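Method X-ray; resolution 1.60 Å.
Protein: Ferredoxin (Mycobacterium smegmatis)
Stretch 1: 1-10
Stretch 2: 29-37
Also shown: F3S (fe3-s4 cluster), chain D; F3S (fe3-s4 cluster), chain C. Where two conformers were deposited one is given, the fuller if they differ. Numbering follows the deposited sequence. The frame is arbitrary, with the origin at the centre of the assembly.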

# COMPACT_ATOMS: atom_id res chain seq x y z
N THR A 1 -9.23 -7.04 -4.06
CA THR A 1 -7.95 -6.61 -3.50
C THR A 1 -8.15 -5.83 -2.21
O THR A 1 -9.23 -5.29 -1.96
CB THR A 1 -7.17 -5.74 -4.50
OG1 THR A 1 -5.82 -5.59 -4.05
CG2 THR A 1 -7.81 -4.37 -4.63
N TYR A 2 -7.11 -5.79 -1.39
CA TYR A 2 -7.08 -4.91 -0.25
C TYR A 2 -6.26 -3.64 -0.65
O TYR A 2 -5.54 -3.64 -1.67
CB TYR A 2 -6.49 -5.63 0.97
CG TYR A 2 -7.48 -6.57 1.64
CD1 TYR A 2 -7.89 -6.36 2.96
CD2 TYR A 2 -8.06 -7.63 0.95
CE1 TYR A 2 -8.81 -7.21 3.57
CE2 TYR A 2 -8.98 -8.49 1.55
CZ TYR A 2 -9.34 -8.28 2.86
OH TYR A 2 -10.26 -9.12 3.47
N VAL A 3 -6.43 -2.58 0.13
CA VAL A 3 -5.96 -1.21 -0.17
C VAL A 3 -5.33 -0.58 1.09
O VAL A 3 -5.93 -0.64 2.17
CB VAL A 3 -7.11 -0.30 -0.69
CG1 VAL A 3 -6.61 1.11 -0.93
CG2 VAL A 3 -7.71 -0.92 -1.96
N ILE A 4 -4.13 -0.01 0.95
CA ILE A 4 -3.54 0.82 2.01
C ILE A 4 -3.97 2.28 1.78
O ILE A 4 -3.78 2.84 0.70
CB ILE A 4 -2.00 0.65 2.08
CG1 ILE A 4 -1.62 -0.84 2.24
CG2 ILE A 4 -1.42 1.49 3.22
CD1 ILE A 4 -0.13 -1.13 2.38
N ALA A 5 -4.53 2.89 2.83
CA ALA A 5 -5.04 4.27 2.80
C ALA A 5 -4.17 5.24 3.65
O ALA A 5 -3.08 4.86 4.14
CB ALA A 5 -6.52 4.28 3.30
N GLU A 6 -4.65 6.48 3.83
CA GLU A 6 -3.85 7.61 4.37
C GLU A 6 -3.13 7.42 5.71
O GLU A 6 -2.06 7.98 5.89
CB GLU A 6 -4.71 8.90 4.46
CG GLU A 6 -3.87 10.20 4.66
CD GLU A 6 -4.53 11.48 4.10
OE1 GLU A 6 -4.84 11.56 2.88
OE2 GLU A 6 -4.70 12.45 4.87
N PRO A 7 -3.68 6.61 6.65
CA PRO A 7 -2.96 6.43 7.93
C PRO A 7 -1.55 5.85 7.86
O PRO A 7 -0.77 6.10 8.77
CB PRO A 7 -3.88 5.50 8.73
CG PRO A 7 -5.23 5.72 8.13
CD PRO A 7 -4.97 5.90 6.67
N CYS A 8 -1.23 5.14 6.79
CA CYS A 8 0.13 4.63 6.59
C CYS A 8 1.16 5.74 6.32
O CYS A 8 2.35 5.54 6.60
CB CYS A 8 0.15 3.62 5.43
SG CYS A 8 1.75 2.79 5.16
N VAL A 9 0.72 6.87 5.76
CA VAL A 9 1.64 7.90 5.22
C VAL A 9 2.53 8.45 6.34
O VAL A 9 2.02 8.90 7.37
CB VAL A 9 0.91 9.05 4.50
CG1 VAL A 9 1.91 10.21 4.17
CG2 VAL A 9 0.22 8.52 3.25
N ASP A 10 3.83 8.32 6.13
CA ASP A 10 4.88 8.72 7.08
C ASP A 10 4.76 8.01 8.45
O ASP A 10 5.24 8.52 9.48
CB ASP A 10 4.92 10.24 7.25
CG ASP A 10 5.15 11.00 5.93
OD1 ASP A 10 5.70 10.42 4.95
OD2 ASP A 10 4.81 12.20 5.89
N ALA A 29 8.49 5.83 -0.81
CA ALA A 29 9.04 6.83 0.10
C ALA A 29 8.06 7.24 1.21
O ALA A 29 8.49 7.48 2.34
CB ALA A 29 9.46 8.06 -0.70
N ARG A 30 6.77 7.36 0.88
CA ARG A 30 5.75 7.88 1.79
C ARG A 30 4.88 6.84 2.50
O ARG A 30 4.38 7.10 3.60
CB ARG A 30 4.79 8.83 1.05
CG ARG A 30 5.44 10.02 0.38
CD ARG A 30 6.18 10.93 1.35
NE ARG A 30 5.34 11.57 2.37
CZ ARG A 30 4.58 12.65 2.19
NH1 ARG A 30 4.48 13.23 0.99
NH2 ARG A 30 3.89 13.17 3.20
N MET A 31 4.66 5.70 1.86
CA MET A 31 3.78 4.65 2.40
C MET A 31 4.09 3.31 1.71
O MET A 31 4.96 3.25 0.84
CB MET A 31 2.28 5.02 2.24
CG MET A 31 1.82 5.24 0.81
SD MET A 31 0.12 5.83 0.66
CE MET A 31 -0.86 4.40 1.09
N LEU A 32 3.41 2.25 2.16
CA LEU A 32 3.37 0.97 1.44
C LEU A 32 2.10 0.89 0.57
O LEU A 32 1.14 1.61 0.80
CB LEU A 32 3.45 -0.22 2.40
CG LEU A 32 4.89 -0.61 2.70
CD1 LEU A 32 5.54 0.52 3.51
CD2 LEU A 32 4.98 -1.95 3.42
N TYR A 33 2.16 0.03 -0.44
CA TYR A 33 1.14 -0.12 -1.49
C TYR A 33 0.89 -1.59 -1.79
O TYR A 33 1.85 -2.37 -1.95
CB TYR A 33 1.59 0.59 -2.78
CG TYR A 33 1.96 2.07 -2.64
CD1 TYR A 33 3.24 2.48 -2.22
CD2 TYR A 33 1.03 3.05 -2.94
CE1 TYR A 33 3.56 3.84 -2.11
CE2 TYR A 33 1.34 4.41 -2.83
CZ TYR A 33 2.61 4.79 -2.42
OH TYR A 33 2.88 6.15 -2.32
N ILE A 34 -0.37 -1.99 -1.83
CA ILE A 34 -0.77 -3.39 -2.18
C ILE A 34 -0.96 -3.48 -3.68
O ILE A 34 -1.74 -2.69 -4.27
CB ILE A 34 -2.06 -3.83 -1.45
CG1 ILE A 34 -1.76 -3.95 0.06
CG2 ILE A 34 -2.63 -5.12 -2.08
CD1 ILE A 34 -2.96 -4.21 0.97
N HIS A 35 -0.27 -4.42 -4.32
CA HIS A 35 -0.41 -4.60 -5.77
C HIS A 35 -1.74 -5.26 -6.09
O HIS A 35 -1.93 -6.42 -5.72
CB HIS A 35 0.73 -5.46 -6.33
CG HIS A 35 0.91 -5.32 -7.80
ND1 HIS A 35 -0.15 -5.31 -8.68
CD2 HIS A 35 2.02 -5.16 -8.55
CE1 HIS A 35 0.30 -5.14 -9.90
NE2 HIS A 35 1.61 -5.02 -9.85
N PRO A 36 -2.65 -4.53 -6.76
CA PRO A 36 -4.02 -5.03 -6.99
C PRO A 36 -4.14 -6.23 -7.95
O PRO A 36 -5.19 -6.89 -7.96
CB PRO A 36 -4.74 -3.83 -7.60
CG PRO A 36 -3.72 -3.03 -8.20
CD PRO A 36 -2.48 -3.20 -7.38
N ASP A 37 -3.11 -6.48 -8.76
CA ASP A 37 -3.08 -7.64 -9.67
C ASP A 37 -2.32 -8.84 -9.08
O ASP A 37 -2.24 -9.89 -9.73
CB ASP A 37 -2.47 -7.22 -11.00
CG ASP A 37 -3.15 -6.00 -11.61
OD1 ASP A 37 -4.40 -6.00 -11.70
OD2 ASP A 37 -2.43 -5.05 -11.99
FE1 F3S D . 1.68 -1.73 6.89
FE3 F3S D . 1.56 0.91 6.70
FE4 F3S D . 0.19 -0.33 8.59
S1 F3S D . 3.33 -0.25 6.41
S2 F3S D . 1.40 -2.14 9.11
S3 F3S D . -0.03 -0.47 6.36
S4 F3S D . 1.26 1.71 8.67
FE1 F3S C . -3.73 -9.20 -0.27
FE3 F3S C . -3.24 -8.68 2.38
FE4 F3S C . -1.58 -10.25 0.94
S1 F3S C . -5.25 -9.18 1.42
S2 F3S C . -2.94 -11.35 -0.55
S3 F3S C . -2.01 -7.98 0.56
S4 F3S C . -2.24 -10.62 3.14
O HOH W 1 -4.48 -2.20 -3.86
O HOH W 2 7.77 8.63 4.97

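At the centre of this contact two isoleucines meet flank to flank. Ile-4 and Ile-34 both point toward the opposing stretch, and Ile-4 CG1 lies 3.8 Å from Ile-34 CG1, an ordinary van der Waals distance. Each side chain adopts the m,t rotamer. The strands that carry them, 2-4 and 32-34, run nearly antiparallel, at 164° between their directions, with axes approaching to 5.9 Å. That spacing is wider than a hydrogen-bonded pair of sheet strands would have, and no backbone hydrogen bond links the two. The first rule is therefore that side chains, and not a backbone ladder, fill the gap. Strand alternation does the sorting: Val-3 and Tyr-33, neighbours of the two isoleucines, turn away and contribute almost nothing.

Ile-4 extends the apolar centre in a second direction. Ile-4 CD1 rests 3.7 Å from Leu-32 CB, while Ile-4 CG2 is 3.6 Å from Met-31 CE. Met-31 points toward the first stretch, with chi angles p, t, m, and its terminal atoms contact both backbone and side chain: Met-31 CE lies 3.3 Å from the backbone oxygen Ile-4 O, and Met-31 SD lies 3.7 Å from Val-9 CG2. The fit has a cost, since Leu-32 O is buried by the contact without a hydrogen-bonding partner.

At the other end, Ile-34 CD1 packs against Tyr-2 CB at 3.8 Å. The tyrosine then leads away from the second stretch, and one face of its ring receives S1 of the chain C cluster. Thr-1 closes this end by setting Thr-1 OG1 3.5 Å from Pro-36 CA, a packing contact; the hydroxyl spends its hydrogen on Tyr-2 O, 3.1 Å from Thr-1 OG1. A water joins the strands where direct bonding fails, donating from 2.8 Å to both Tyr-2 O and Ile-34 O.

Toward the opposite end the chemistry becomes polar by way of Cys-8. Cys-8 SG binds FE3 of the chain D cluster at 2.4 Å and also accepts a hydrogen bond from Leu-32 N at 3.5 Å, nearly linear at 174°. A metal-bound thiolate is electron-rich, and sulfur's size makes this long distance normal. One sulfur thus binds the iron and accepts a hydrogen bond from the second stretch, and Leu-32 CD1 lies 3.7 Å from S1 of the same cluster.

Beyond it, Arg-30 O serves as a backbone anchor. Arg-30 O accepts a hydrogen bond from Asp-10 N at 2.9 Å and a CA-H...O contact from Val-9 CA at 3.3 Å. The side chains of Arg-30 and Asp-10 complete the edge: Arg-30, in an m,m,m conformation, bends its guanidinium back to Asp-10 in a two-pronged salt bridge, Arg-30 NE to Asp-10 OD1 at 2.8 Å and Arg-30 NH2 to Asp-10 OD2 at 3.0 Å. Asp-10 OD1 lies near the guanidinium plane, as a donor pointing outward from its edge requires. A second water donates to Asp-10 OD1 at 2.7 Å and to Ala-29 O at 3.0 Å, so charge and backbone are pinned together at the polar edge of the contact.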